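Local atomic coordinates of interleukin-2 receptor subunit beta (Mus musculus, PDB entry 6DG5), a protein that probably serves as the signal-transducing beta subunit of the interleukin-2 and interleukin-15 receptors, here bound through its extracellular part to a designed cytokine mimetic. Residues D77-V83 / K95-P101. Coordinates in Å, arbitrary orientation, origin at the centre of the assembly. Residues are numbered along the deposited sequence.
Sequences DLLDINV and KTCDFHP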
ATOM      1  N   ASP B  77     -13.920 -11.555   2.721  1.00 31.87           N
ATOM      2  CA  ASP B  77     -15.269 -11.865   2.274  1.00 33.81           C
ATOM      3  C   ASP B  77     -15.271 -13.075   1.348  1.00 37.67           C
ATOM      4  O   ASP B  77     -14.282 -13.378   0.674  1.00 37.60           O
ATOM      5  CB  ASP B  77     -15.883 -10.659   1.560  1.00 34.52           C
ATOM      6  CG  ASP B  77     -16.820  -9.865   2.449  1.00 34.17           C
ATOM      7  OD1 ASP B  77     -17.940 -10.344   2.718  1.00 31.78           O
ATOM      8  OD2 ASP B  77     -16.440  -8.759   2.884  1.00 33.58           O
ATOM      9  N   LEU B  78     -16.401 -13.780   1.335  1.00 40.03           N
ATOM     10  CA  LEU B  78     -16.590 -14.935   0.460  1.00 40.11           C
ATOM     11  C   LEU B  78     -18.079 -15.044   0.175  1.00 40.78           C
ATOM     12  O   LEU B  78     -18.856 -15.379   1.073  1.00 41.87           O
ATOM     13  CB  LEU B  78     -16.060 -16.212   1.103  1.00 41.74           C
ATOM     14  CG  LEU B  78     -16.434 -17.520   0.402  1.00 44.60           C
ATOM     15  CD1 LEU B  78     -15.737 -17.629  -0.943  1.00 43.86           C
ATOM     16  CD2 LEU B  78     -16.115 -18.722   1.280  1.00 52.83           C
ATOM     17  N   LEU B  79     -18.478 -14.761  -1.061  1.00 41.65           N
ATOM     18  CA  LEU B  79     -19.880 -14.806  -1.448  1.00 45.79           C
ATOM     19  C   LEU B  79     -20.123 -15.970  -2.399  1.00 42.83           C
ATOM     20  O   LEU B  79     -19.312 -16.240  -3.290  1.00 45.41           O
ATOM     21  CB  LEU B  79     -20.323 -13.483  -2.083  1.00 43.63           C
ATOM     22  CG  LEU B  79     -19.562 -12.878  -3.261  1.00 41.69           C
ATOM     23  CD1 LEU B  79     -20.130 -13.373  -4.567  1.00 52.60           C
ATOM     24  CD2 LEU B  79     -19.637 -11.367  -3.197  1.00 35.75           C
ATOM     25  N   ASP B  80     -21.241 -16.662  -2.192  1.00 37.98           N
ATOM     26  CA  ASP B  80     -21.607 -17.824  -2.993  1.00 36.58           C
ATOM     27  C   ASP B  80     -22.374 -17.354  -4.223  1.00 30.28           C
ATOM     28  O   ASP B  80     -23.477 -16.809  -4.105  1.00 33.53           O
ATOM     29  CB  ASP B  80     -22.441 -18.803  -2.171  1.00 47.86           C
ATOM     30  CG  ASP B  80     -21.723 -19.272  -0.921  1.00 62.05           C
ATOM     31  OD1 ASP B  80     -21.265 -18.413  -0.140  1.00 65.32           O
ATOM     32  OD2 ASP B  80     -21.626 -20.501  -0.714  1.00 67.65           O
ATOM     33  N   ILE B  81     -21.798 -17.569  -5.400  1.00 27.79           N
ATOM     34  CA  ILE B  81     -22.439 -17.207  -6.658  1.00 27.51           C
ATOM     35  C   ILE B  81     -23.176 -18.425  -7.198  1.00 48.38           C
ATOM     36  O   ILE B  81     -22.574 -19.481  -7.424  1.00 52.62           O
ATOM     37  CB  ILE B  81     -21.418 -16.682  -7.675  1.00 26.64           C
ATOM     38  CG1 ILE B  81     -21.024 -15.253  -7.317  1.00 25.31           C
ATOM     39  CG2 ILE B  81     -22.000 -16.714  -9.073  1.00 26.95           C
ATOM     40  CD1 ILE B  81     -19.770 -14.774  -7.994  1.00 43.45           C
ATOM     41  N   ASN B  82     -24.483 -18.277  -7.396  1.00 29.31           N
ATOM     42  CA  ASN B  82     -25.334 -19.336  -7.912  1.00 30.76           C
ATOM     43  C   ASN B  82     -26.004 -18.862  -9.194  1.00 40.62           C
ATOM     44  O   ASN B  82     -26.455 -17.716  -9.282  1.00 44.73           O
ATOM     45  CB  ASN B  82     -26.400 -19.741  -6.889  1.00 31.58           C
ATOM     46  CG  ASN B  82     -25.817 -20.026  -5.520  1.00 46.16           C
ATOM     47  OD1 ASN B  82     -25.517 -21.171  -5.185  1.00 49.40           O
ATOM     48  ND2 ASN B  82     -25.655 -18.980  -4.718  1.00 42.80           N
ATOM     49  N   VAL B  83     -26.060 -19.746 -10.185  1.00 36.51           N
ATOM     50  CA  VAL B  83     -26.742 -19.479 -11.445  1.00 36.21           C
ATOM     51  C   VAL B  83     -28.021 -20.300 -11.462  1.00 45.44           C
ATOM     52  O   VAL B  83     -27.977 -21.534 -11.385  1.00 52.73           O
ATOM     53  CB  VAL B  83     -25.859 -19.809 -12.657  1.00 33.15           C
ATOM     54  CG1 VAL B  83     -26.594 -19.479 -13.948  1.00 34.05           C
ATOM     55  CG2 VAL B  83     -24.546 -19.050 -12.574  1.00 38.50           C
ATOM     56  N   LYS B  95     -25.746 -23.673 -11.603  1.00 49.75           N
ATOM     57  CA  LYS B  95     -24.389 -23.648 -11.080  1.00 45.55           C
ATOM     58  C   LYS B  95     -24.392 -23.049  -9.682  1.00 52.07           C
ATOM     59  O   LYS B  95     -25.261 -22.244  -9.334  1.00 55.46           O
ATOM     60  CB  LYS B  95     -23.443 -22.844 -11.987  1.00 36.69           C
ATOM     61  CG  LYS B  95     -22.945 -23.599 -13.209  1.00 40.38           C
ATOM     62  CD  LYS B  95     -21.874 -22.802 -13.937  1.00 49.97           C
ATOM     63  CE  LYS B  95     -21.076 -23.668 -14.900  1.00 58.70           C
ATOM     64  NZ  LYS B  95     -21.896 -24.172 -16.035  1.00 62.81           N
ATOM     65  N   THR B  96     -23.409 -23.455  -8.881  1.00 54.75           N
ATOM     66  CA  THR B  96     -23.197 -22.891  -7.554  1.00 58.15           C
ATOM     67  C   THR B  96     -21.705 -22.920  -7.262  1.00 56.28           C
ATOM     68  O   THR B  96     -21.053 -23.947  -7.470  1.00 55.73           O
ATOM     69  CB  THR B  96     -23.988 -23.658  -6.481  1.00 66.64           C
ATOM     70  OG1 THR B  96     -23.690 -23.121  -5.186  1.00 85.88           O
ATOM     71  CG2 THR B  96     -23.668 -25.154  -6.502  1.00 62.18           C
ATOM     72  N   CYS B  97     -21.159 -21.790  -6.812  1.00 58.04           N
ATOM     73  CA  CYS B  97     -19.716 -21.706  -6.639  1.00 65.72           C
ATOM     74  C   CYS B  97     -19.344 -20.670  -5.590  1.00 64.52           C
ATOM     75  O   CYS B  97     -20.104 -19.746  -5.290  1.00 68.87           O
ATOM     76  CB  CYS B  97     -19.006 -21.373  -7.954  1.00 74.17           C
ATOM     77  SG  CYS B  97     -20.075 -20.979  -9.347  1.00 83.29           S
ATOM     78  N   ASP B  98     -18.142 -20.846  -5.048  1.00 59.92           N
ATOM     79  CA  ASP B  98     -17.525 -19.887  -4.148  1.00 56.42           C
ATOM     80  C   ASP B  98     -16.758 -18.847  -4.951  1.00 40.65           C
ATOM     81  O   ASP B  98     -16.308 -19.104  -6.071  1.00 44.18           O
ATOM     82  CB  ASP B  98     -16.584 -20.591  -3.168  1.00 68.47           C
ATOM     83  CG  ASP B  98     -17.296 -21.621  -2.315  1.00 80.72           C
ATOM     84  OD1 ASP B  98     -18.435 -21.353  -1.882  1.00 83.85           O
ATOM     85  OD2 ASP B  98     -16.719 -22.705  -2.082  1.00 86.15           O
ATOM     86  N   PHE B  99     -16.612 -17.663  -4.365  1.00 28.34           N
ATOM     87  CA  PHE B  99     -15.998 -16.540  -5.062  1.00 27.25           C
ATOM     88  C   PHE B  99     -15.246 -15.689  -4.054  1.00 35.52           C
ATOM     89  O   PHE B  99     -15.860 -15.114  -3.149  1.00 43.39           O
ATOM     90  CB  PHE B  99     -17.057 -15.709  -5.792  1.00 29.03           C
ATOM     91  CG  PHE B  99     -16.529 -14.439  -6.394  1.00 37.43           C
ATOM     92  CD1 PHE B  99     -15.773 -14.467  -7.554  1.00 40.71           C
ATOM     93  CD2 PHE B  99     -16.799 -13.213  -5.806  1.00 45.15           C
ATOM     94  CE1 PHE B  99     -15.287 -13.298  -8.111  1.00 43.99           C
ATOM     95  CE2 PHE B  99     -16.317 -12.041  -6.359  1.00 48.88           C
ATOM     96  CZ  PHE B  99     -15.561 -12.084  -7.513  1.00 47.73           C
ATOM     97  N   HIS B 100     -13.925 -15.614  -4.209  1.00 34.68           N
ATOM     98  CA  HIS B 100     -13.100 -14.764  -3.366  1.00 33.14           C
ATOM     99  C   HIS B 100     -12.830 -13.464  -4.104  1.00 32.82           C
ATOM    100  O   HIS B 100     -12.132 -13.479  -5.131  1.00 37.59           O
ATOM    101  CB  HIS B 100     -11.792 -15.463  -3.008  1.00 35.04           C
ATOM    102  CG  HIS B 100     -11.983 -16.693  -2.178  1.00 36.25           C
ATOM    103  ND1 HIS B 100     -12.193 -17.940  -2.727  1.00 37.02           N
ATOM    104  CD2 HIS B 100     -12.013 -16.865  -0.835  1.00 37.64           C
ATOM    105  CE1 HIS B 100     -12.331 -18.828  -1.759  1.00 37.88           C
ATOM    106  NE2 HIS B 100     -12.225 -18.202  -0.601  1.00 40.03           N
ATOM    107  N   PRO B 101     -13.349 -12.329  -3.631  1.00 23.18           N
ATOM    108  CA  PRO B 101     -13.355 -11.121  -4.473  1.00 21.87           C
ATOM    109  C   PRO B 101     -11.973 -10.563  -4.766  1.00 37.13           C
ATOM    110  O   PRO B 101     -11.703 -10.175  -5.909  1.00 42.16           O
ATOM    111  CB  PRO B 101     -14.205 -10.135  -3.654  1.00 27.39           C
ATOM    112  CG  PRO B 101     -14.987 -10.988  -2.702  1.00 28.16           C
ATOM    113  CD  PRO B 101     -14.086 -12.132  -2.373  1.00 23.83           C
TER
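Within these segments the ladder starts at Lys95, which forms an antiparallel hydrogen-bonded pair with Val83: Lys95 N donates to Val83 O at 3.1 Å and Val83 N to Lys95 O at 2.8 Å. Beta-branched Val83 suits an extended strand, its CB 3.9 Å from CB of Lys95, whose aliphatic chain can line the inner face. Thr96, on the other face, forms a non-hydrogen-bonded pair with Asn82; their short polar side chains are hydrogen-bonded, Thr96 OG1 donating to Asn82 OD1 at 2.7 Å. Cys97 pairs with Ile81 through two 2.8 Å hydrogen bonds, Cys97 N to Ile81 O and Ile81 N to Cys97 O; its disulfide with Cys5 ties this strand to the N-terminus. Asp98 brings OD1 within 3.5 Å of Asp80 OD2, tolerable where both are partly exposed. Phe99 fills the core side, its CD2 3.6 Å from Leu79 CD1 and its CB 3.6 Å from Ile81 CD1. The flat His100 ring offers a face to Leu78 CD1, 3.6 Å from its centroid (CH-pi), and Pro101, lacking an amide hydrogen, meets Asp77 O through CD at 3.3 Å. In this N-terminal, fibronectin type III-like beta-sandwich domain of a type I cytokine receptor, strand 79-86 lies between edge strand 91-99 and strand 33-39, to which the backbones of Asp80 and Asn82 hydrogen-bond, while Ile81 and Phe99 pack inward on strands 8-12 and 17-23.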